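Local coordinates for DUF5636 domain-containing protein (Legionella pneumophila subsp. pneumophila str. Philadelphia 1, PDB 4RD8) that is of unknown function, a largely helical protein of Legionella pneumophila assigned to the DUF5636 family, at residues 105-108 with 109-112; 177-180 with 181-185. The protein carries 3 engineered substitutions. One frame throughout, in Å; residues are numbered along the deposited sequence. Where two conformers were deposited one is given.

Contact 1. Residues 105-108 with 109-112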
# COMPACT_ATOMS: atom_id res chain seq x y z
N ASP A 105 2.49 18.91 0.73
CA ASP A 105 1.92 18.59 2.03
C ASP A 105 1.67 17.10 2.18
O ASP A 105 1.91 16.53 3.24
CB ASP A 105 0.62 19.37 2.24
CG ASP A 105 0.87 20.86 2.38
OD1 ASP A 105 1.88 21.22 3.02
OD2 ASP A 105 0.08 21.66 1.83
N PHE A 106 1.18 16.48 1.11
CA PHE A 106 1.01 15.04 1.09
C PHE A 106 2.35 14.34 1.34
O PHE A 106 2.45 13.45 2.18
CB PHE A 106 0.42 14.58 -0.25
CG PHE A 106 0.20 13.09 -0.33
CD1 PHE A 106 -0.96 12.52 0.18
CD2 PHE A 106 1.16 12.26 -0.89
CE1 PHE A 106 -1.16 11.14 0.12
CE2 PHE A 106 0.96 10.88 -0.95
CZ PHE A 106 -0.19 10.32 -0.44
N MSE A 107 3.37 14.76 0.61
CA MSE A 107 4.69 14.12 0.73
C MSE A 107 5.33 14.39 2.10
O MSE A 107 6.04 13.54 2.63
CB MSE A 107 5.60 14.51 -0.44
CG MSE A 107 5.13 13.91 -1.76
SE MSE A 107 5.01 11.94 -1.75
CE MSE A 107 6.41 11.69 -3.08
N PHE A 108 5.04 15.54 2.68
CA PHE A 108 5.49 15.81 4.05
C PHE A 108 4.89 14.78 5.02
O PHE A 108 5.58 14.24 5.89
CB PHE A 108 5.13 17.24 4.49
CG PHE A 108 5.36 17.48 5.96
CD1 PHE A 108 6.63 17.79 6.43
CD2 PHE A 108 4.32 17.37 6.87
CE1 PHE A 108 6.85 17.99 7.79
CE2 PHE A 108 4.54 17.58 8.23
CZ PHE A 108 5.80 17.89 8.69
N LEU A 109 3.60 14.50 4.87
CA LEU A 109 2.96 13.55 5.78
C LEU A 109 3.48 12.13 5.55
O LEU A 109 3.62 11.36 6.50
CB LEU A 109 1.44 13.61 5.64
CG LEU A 109 0.89 14.95 6.14
CD1 LEU A 109 -0.60 15.08 5.80
CD2 LEU A 109 1.10 15.06 7.67
N VAL A 110 3.74 11.79 4.28
CA VAL A 110 4.34 10.48 3.97
C VAL A 110 5.70 10.38 4.67
O VAL A 110 6.02 9.38 5.32
CB VAL A 110 4.52 10.28 2.44
CG1 VAL A 110 5.41 9.06 2.14
CG2 VAL A 110 3.15 10.11 1.78
N SER A 111 6.50 11.43 4.52
CA SER A 111 7.84 11.45 5.12
C SER A 111 7.77 11.37 6.63
O SER A 111 8.77 11.03 7.28
CB SER A 111 8.62 12.69 4.71
OG SER A 111 8.22 13.82 5.47
N SER A 112 6.62 11.69 7.20
CA SER A 112 6.43 11.67 8.64
C SER A 112 5.85 10.35 9.13
O SER A 112 5.67 10.18 10.34
CB SER A 112 5.54 12.83 9.10
OG SER A 112 6.08 14.07 8.65
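Ser111 and Ser112 both turn their hydroxyls back onto the carbonyl oxygen of Phe108, at the C-terminal turn of the alpha-helix 103-111. Ser111 OG, in the conformer given, donates to Phe108 O at 2.7 Å, and Ser112 OG does the same at 2.8 Å, the two coming from opposite faces of the carbonyl plane. Ser111 reaches back three residues because its chi1 of 79° tucks OG between its own N and carbonyl carbon; a second conformer of this serine exists, so the bond may be held only part of the time. The amide of Ser112 adds a weak bond to the same oxygen. The hydroxyls thus supplement an i to i+4 ladder that is regular at Leu109 N to Asp105 O, Val110 N to Phe106 O and Ser111 N to Met107 O and weakens at Ser112. Ser112 OG also lies over one face of the Phe108 ring, displaced toward the rim and 3.8 Å from CZ. The Leu109 side chain passes that of Phe108 at a slant, its CD2 4.0 Å from Phe108 CD2. Phe106 and Val110 are buried, and together with the partly exposed selenomethionine Met107 they meet Trp180 of helix 179-184, while Leu109 packs on Leu101 and Leu116. Phe106 swings its ring along the helix toward Val110, with CG opposite the backbone N (chi1 -179°). One methyl of Val110 serves both neighbours on this side: CG2 is 4.4 Å from Met107 SE and 3.6 Å from Phe106 CE2.

Contact 2. Residues 177-180 with 181-185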
# COMPACT_ATOMS: atom_id res chain seq x y z
N PHE A 177 8.66 10.24 -13.23
CA PHE A 177 8.02 9.49 -12.16
C PHE A 177 8.85 9.55 -10.89
O PHE A 177 10.07 9.49 -10.94
CB PHE A 177 7.82 8.03 -12.59
CG PHE A 177 7.18 7.88 -13.93
CD1 PHE A 177 5.80 8.00 -14.07
CD2 PHE A 177 7.94 7.67 -15.07
CE1 PHE A 177 5.20 7.89 -15.32
CE2 PHE A 177 7.35 7.56 -16.32
CZ PHE A 177 5.98 7.66 -16.44
N THR A 178 8.17 9.68 -9.75
CA THR A 178 8.84 9.61 -8.45
C THR A 178 8.96 8.15 -8.05
O THR A 178 8.34 7.28 -8.67
CB THR A 178 8.04 10.34 -7.35
OG1 THR A 178 6.77 9.70 -7.16
CG2 THR A 178 7.82 11.80 -7.74
N CYS A 179 9.76 7.86 -7.03
CA CYS A 179 9.88 6.49 -6.54
C CYS A 179 8.52 6.00 -6.03
O CYS A 179 8.17 4.83 -6.20
CB CYS A 179 10.93 6.41 -5.43
SG CYS A 179 11.54 4.73 -5.08
N TRP A 180 7.77 6.90 -5.41
CA TRP A 180 6.39 6.60 -5.03
C TRP A 180 5.62 6.10 -6.26
O TRP A 180 5.02 5.03 -6.22
CB TRP A 180 5.73 7.84 -4.44
CG TRP A 180 4.24 7.73 -4.24
CD1 TRP A 180 3.27 7.91 -5.18
CD2 TRP A 180 3.56 7.49 -3.00
NE1 TRP A 180 2.03 7.76 -4.61
CE2 TRP A 180 2.18 7.50 -3.28
CE3 TRP A 180 3.99 7.24 -1.69
CZ2 TRP A 180 1.21 7.28 -2.28
CZ3 TRP A 180 3.04 7.03 -0.71
CH2 TRP A 180 1.66 7.05 -1.01
N ASP A 181 5.64 6.87 -7.34
CA ASP A 181 5.01 6.46 -8.60
C ASP A 181 5.47 5.08 -9.09
O ASP A 181 4.65 4.24 -9.46
CB ASP A 181 5.32 7.47 -9.71
CG ASP A 181 4.68 8.83 -9.48
OD1 ASP A 181 3.76 8.94 -8.63
OD2 ASP A 181 5.08 9.79 -10.18
N VAL A 182 6.78 4.87 -9.15
CA VAL A 182 7.34 3.65 -9.75
C VAL A 182 6.93 2.40 -8.98
O VAL A 182 6.76 1.31 -9.56
CB VAL A 182 8.88 3.75 -9.87
CG1 VAL A 182 9.48 2.43 -10.27
CG2 VAL A 182 9.25 4.81 -10.90
N LEU A 183 6.76 2.56 -7.67
CA LEU A 183 6.42 1.43 -6.81
C LEU A 183 4.93 1.16 -6.72
O LEU A 183 4.50 0.02 -6.90
CB LEU A 183 6.98 1.62 -5.40
CG LEU A 183 8.51 1.59 -5.34
CD1 LEU A 183 8.96 1.59 -3.89
CD2 LEU A 183 9.06 0.38 -6.10
N ILE A 184 4.14 2.20 -6.45
CA ILE A 184 2.75 1.98 -6.07
C ILE A 184 1.77 2.93 -6.73
O ILE A 184 0.59 2.94 -6.39
CB ILE A 184 2.57 2.08 -4.54
CG1 ILE A 184 3.00 3.48 -4.05
CG2 ILE A 184 3.32 0.95 -3.82
CD1 ILE A 184 2.71 3.75 -2.60
N ASP A 185 2.23 3.76 -7.67
CA ASP A 185 1.32 4.67 -8.35
C ASP A 185 1.61 4.71 -9.86
O ASP A 185 1.51 5.76 -10.50
CB ASP A 185 1.41 6.08 -7.74
CG ASP A 185 0.05 6.72 -7.52
OD1 ASP A 185 -0.98 6.08 -7.83
OD2 ASP A 185 0.01 7.86 -7.02
O HOH W 1 4.26 11.03 -6.35
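Trp180 is held from within its own stretch of chain by Ile184, at a face, and Asp185, at an edge. Ile184 CD1 makes a CH-pi contact 3.6 Å from the centroid of the six-membered ring of Trp180, only 1° off the ring normal. A chi1 of 60° places Ile184 CG1 between its backbone N and carbonyl carbon, which sets CG1 3.3 Å from Trp180 O and carries the CD1 methyl over the indole. In the ring plane, Trp180 NE1 donates to Asp185 OD2 at 3.1 Å, meeting the oxygen from above the carboxylate plane; Asp185 OD1 is salt-bridged to Arg122, which should stabilise the buried charge. The helix opens with a capping box: Asp181 N donates almost straight (171°) to Thr178 OG1 at 3.1 Å, and Thr178 N returns a bond to Asp181 OD2 at 3.1 Å. A water bridges Thr178 OG1 and Asp181 OD1, donating to the carboxylate oxygen. Cys179, Val182 and Leu183 face helix 25-38, Ile184 and Asp185 touch His131 of helix 130-144, and Trp180 reaches across to helix 103-111.

Contact 1 takes in the last turns of helix 103-111, contact 2 the whole of the short helix 179-184 with its N-cap. They lie about 15 Å apart, centre to centre, yet touch directly through Trp180, whose ring packs edge-to-face with Phe106, Phe106 CZ lying 3.8 Å from Trp180 CH2. Contact 1 is only partly buried; its apolar side joins the core, while Asp105 and Phe108 are exposed. Contact 2 is mostly buried, with its capping residues only partly so. Their polar chemistry differs: hydroxyls on a backbone carbonyl at the rim in contact 1; in contact 2 a partly exposed carboxylate in the cap and a buried one shared between an indole N-H and Arg122.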